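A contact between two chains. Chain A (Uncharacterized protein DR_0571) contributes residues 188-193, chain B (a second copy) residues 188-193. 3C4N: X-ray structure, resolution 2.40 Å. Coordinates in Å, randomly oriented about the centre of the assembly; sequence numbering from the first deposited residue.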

ATOM      1  N   GLY A 188      -7.234   3.715   3.891  1.00 12.38           N
ATOM      2  CA  GLY A 188      -5.995   4.453   3.968  1.00 13.58           C
ATOM      3  C   GLY A 188      -4.921   3.429   4.269  1.00 15.73           C
ATOM      4  O   GLY A 188      -5.199   2.433   4.934  1.00 21.99           O
ATOM      5  N   LEU A 189      -3.704   3.642   3.787  1.00 13.72           N
ATOM      6  CA  LEU A 189      -2.640   2.688   4.043  1.00 19.32           C
ATOM      7  C   LEU A 189      -1.375   3.364   4.521  1.00 19.88           C
ATOM      8  O   LEU A 189      -0.904   4.331   3.929  1.00 22.24           O
ATOM      9  N   LEU A 190      -0.829   2.846   5.608  1.00 22.26           N
ATOM     10  CA  LEU A 190       0.389   3.392   6.170  1.00 18.90           C
ATOM     11  C   LEU A 190       1.290   2.206   6.500  1.00 16.81           C
ATOM     12  O   LEU A 190       0.950   1.378   7.341  1.00 29.94           O
ATOM     13  N   LEU A 191       2.422   2.105   5.820  1.00 15.91           N
ATOM     14  CA  LEU A 191       3.349   1.010   6.063  1.00 10.47           C
ATOM     15  C   LEU A 191       4.588   1.521   6.780  1.00 16.27           C
ATOM     16  O   LEU A 191       4.737   2.725   6.991  1.00 20.44           O
ATOM     17  N   ASN A 192       5.471   0.597   7.145  1.00 18.82           N
ATOM     18  CA  ASN A 192       6.710   0.927   7.835  1.00 18.59           C
ATOM     19  C   ASN A 192       6.493   1.994   8.904  1.00 21.77           C
ATOM     20  O   ASN A 192       7.296   2.914   9.062  1.00 27.73           O
ATOM     21  N   THR A 193       5.395   1.848   9.640  1.00 22.11           N
ATOM     22  CA  THR A 193       5.018   2.780  10.694  1.00 21.06           C
ATOM     23  C   THR A 193       4.585   2.039  11.964  1.00 28.40           C
ATOM     24  O   THR A 193       3.693   1.177  11.944  1.00 22.77           O
TER
ATOM     25  N   GLY B 188       2.171  -5.341  -6.942  1.00 10.75           N
ATOM     26  CA  GLY B 188       3.015  -5.411  -5.768  1.00 11.73           C
ATOM     27  C   GLY B 188       3.200  -3.981  -5.303  1.00 14.36           C
ATOM     28  O   GLY B 188       3.197  -3.069  -6.126  1.00 18.59           O
ATOM     29  N   LEU B 189       3.350  -3.764  -4.006  1.00 12.33           N
ATOM     30  CA  LEU B 189       3.522  -2.406  -3.513  1.00 21.84           C
ATOM     31  C   LEU B 189       4.673  -2.307  -2.534  1.00 20.63           C
ATOM     32  O   LEU B 189       4.779  -3.085  -1.588  1.00 16.62           O
ATOM     33  N   LEU B 190       5.539  -1.336  -2.773  1.00 18.44           N
ATOM     34  CA  LEU B 190       6.678  -1.122  -1.913  1.00 18.28           C
ATOM     35  C   LEU B 190       6.759   0.381  -1.650  1.00 19.40           C
ATOM     36  O   LEU B 190       6.961   1.169  -2.571  1.00 29.11           O
ATOM     37  N   LEU B 191       6.563   0.783  -0.403  1.00 18.16           N
ATOM     38  CA  LEU B 191       6.625   2.191  -0.051  1.00  7.34           C
ATOM     39  C   LEU B 191       7.896   2.483   0.740  1.00 14.39           C
ATOM     40  O   LEU B 191       8.657   1.570   1.073  1.00 20.59           O
ATOM     41  N   ASN B 192       8.111   3.762   1.040  1.00 19.27           N
ATOM     42  CA  ASN B 192       9.273   4.207   1.795  1.00 19.34           C
ATOM     43  C   ASN B 192      10.542   3.475   1.356  1.00 22.90           C
ATOM     44  O   ASN B 192      11.373   3.083   2.177  1.00 24.27           O
ATOM     45  N   THR B 193      10.680   3.305   0.045  1.00 21.84           N
ATOM     46  CA  THR B 193      11.820   2.617  -0.547  1.00 22.57           C
ATOM     47  C   THR B 193      12.384   3.398  -1.742  1.00 29.00           C
ATOM     48  O   THR B 193      11.664   3.733  -2.690  1.00 30.58           O
TER

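The two copies meet in a small, nearly symmetric contact in which the same stretch of each chain packs against itself, with a cluster of four leucine side chains joined by a facing pair of asparagines. It buries 216 Å² in all, counting both sides, and no clear hydrogen bond crosses it, so the packing rests mainly on apolar side chains. The register is that of like against like: the CA atoms of Leu A191 and Leu B191 lie 7.0 Å apart, and those of Asn A192 and Asn B192 lie 7.3 Å apart. The touching segments run 54° apart in direction, so they do not line up as neighbouring strands of a sheet, and the space between the backbones is taken up by side chains.

Leu A191 and Leu B191 form the centre. Each follows the short strand 188-190 of its chain, directs its CA-to-CB bond toward the other copy, and adopts the mt rotamer, with chi1 near -57° and chi2 close to 180°. In this conformation the two CD1 methyls meet, Leu A191 CD1 lying 3.5 Å from Leu B191 CD1. These residues have the largest areas covered by the opposite stretch, 54 Å² for Leu A191 and 51 Å² for Leu B191, and both are buried in the assembly.

Leu A189 and Leu B189 extend the cluster. They also point toward the partner, but with chi1 at -175° (t) and chi2 at -77° (m). The contacts are reciprocal: Leu A189 CD1 lies 3.6 Å from Leu B191 CD1, and Leu A191 CD1 lies 3.6 Å from Leu B189 CD1. CD1 of Leu A191 therefore touches Leu B189 and Leu B191, and CD1 of Leu B191 touches Leu A189 and Leu A191, and the three methyl contacts link all four side chains at van der Waals distance. Leu A190 and Leu B190, between them in sequence, point away, as expected from the alternation of side chains along an extended strand; their chi1 of -134° lies between the usual wells, and their side chains make no contact with the other stretch.

Beside the leucines, Asn A192 and Asn B192 turn toward each other from backbones with positive phi, near 42°, and chi1 of -48° (m). As modelled, Asn A192 OD1 and Asn B192 OD1 are 3.2 Å apart; because these amides are probably turned over in the model, the assignment of their oxygen and nitrogen atoms, and hence the nature of this approach, remains open.

Within each chain, the threonine hydroxyl bonds back to the leucine backbone: Thr A193 OG1 donates to Leu A191 O, and Thr B193 OG1 to Leu B191 O, each at a very short 2.4 Å. The bond reaches across the asparagine, linking residues two apart in sequence. The threonines themselves point sideways, and they and the glycines, Gly A188 and Gly B188, which have no side chain to offer, make no contact across the pair of stretches.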

ATOM      1  CB  LEU A 189      -2.346   1.877   2.780  1.00 23.29           C
ATOM      2  CG  LEU A 189      -1.340   0.709   2.815  1.00 26.70           C
ATOM      3  CD1 LEU A 189       0.084   1.225   2.806  1.00 35.65           C
ATOM      4  CD2 LEU A 189      -1.604  -0.169   4.018  1.00 21.16           C
ATOM      5  CB  LEU A 190       0.046   4.186   7.427  1.00 17.50           C
ATOM      6  CG  LEU A 190       0.681   5.558   7.602  1.00 26.04           C
ATOM      7  CD1 LEU A 190       0.454   6.422   6.368  1.00 18.40           C
ATOM      8  CD2 LEU A 190       0.073   6.219   8.834  1.00 16.65           C
ATOM      9  CB  LEU A 191       3.755   0.359   4.742  1.00  5.25           C
ATOM     10  CG  LEU A 191       2.605  -0.177   3.892  1.00 12.38           C
ATOM     11  CD1 LEU A 191       3.129  -0.624   2.536  1.00 19.88           C
ATOM     12  CD2 LEU A 191       1.923  -1.332   4.604  1.00 13.76           C
ATOM     13  CB  ASN A 192       7.751   1.391   6.815  1.00 13.83           C
ATOM     14  CG  ASN A 192       7.855   0.444   5.616  1.00 19.66           C
ATOM     15  OD1 ASN A 192       7.332   0.721   4.530  1.00 12.69           O
ATOM     16  ND2 ASN A 192       8.522  -0.685   5.819  1.00 16.34           N
ATOM     17  CB  THR A 193       3.850   3.652  10.230  1.00 19.67           C
ATOM     18  OG1 THR A 193       4.052   4.021   8.865  1.00 22.61           O
ATOM     19  CG2 THR A 193       3.745   4.897  11.070  1.00 21.87           C
TER
ATOM     20  CB  LEU B 189       2.235  -1.916  -2.844  1.00 25.78           C
ATOM     21  CG  LEU B 189       2.120  -0.464  -2.341  1.00 22.58           C
ATOM     22  CD1 LEU B 189       2.863  -0.287  -1.042  1.00 35.66           C
ATOM     23  CD2 LEU B 189       2.626   0.489  -3.401  1.00 23.38           C
ATOM     24  CB  LEU B 190       7.933  -1.625  -2.617  1.00 16.72           C
ATOM     25  CG  LEU B 190       8.911  -2.475  -1.815  1.00 25.75           C
ATOM     26  CD1 LEU B 190       8.200  -3.648  -1.154  1.00 19.36           C
ATOM     27  CD2 LEU B 190       9.992  -2.978  -2.763  1.00 23.69           C
ATOM     28  CB  LEU B 191       5.403   2.572   0.778  1.00  5.69           C
ATOM     29  CG  LEU B 191       4.051   2.307   0.119  1.00 11.44           C
ATOM     30  CD1 LEU B 191       2.929   2.574   1.111  1.00 13.09           C
ATOM     31  CD2 LEU B 191       3.898   3.185  -1.112  1.00  8.59           C
ATOM     32  CB  ASN B 192       9.019   4.003   3.287  1.00  8.83           C
ATOM     33  CG  ASN B 192       7.659   4.537   3.724  1.00 19.01           C
ATOM     34  OD1 ASN B 192       6.705   3.776   3.907  1.00 15.58           O
ATOM     35  ND2 ASN B 192       7.564   5.855   3.877  1.00 16.72           N
ATOM     36  CB  THR B 193      11.397   1.238  -1.045  1.00 22.35           C
ATOM     37  OG1 THR B 193      10.510   0.642  -0.094  1.00 23.59           O
ATOM     38  CG2 THR B 193      12.598   0.351  -1.242  1.00 18.65           C
TER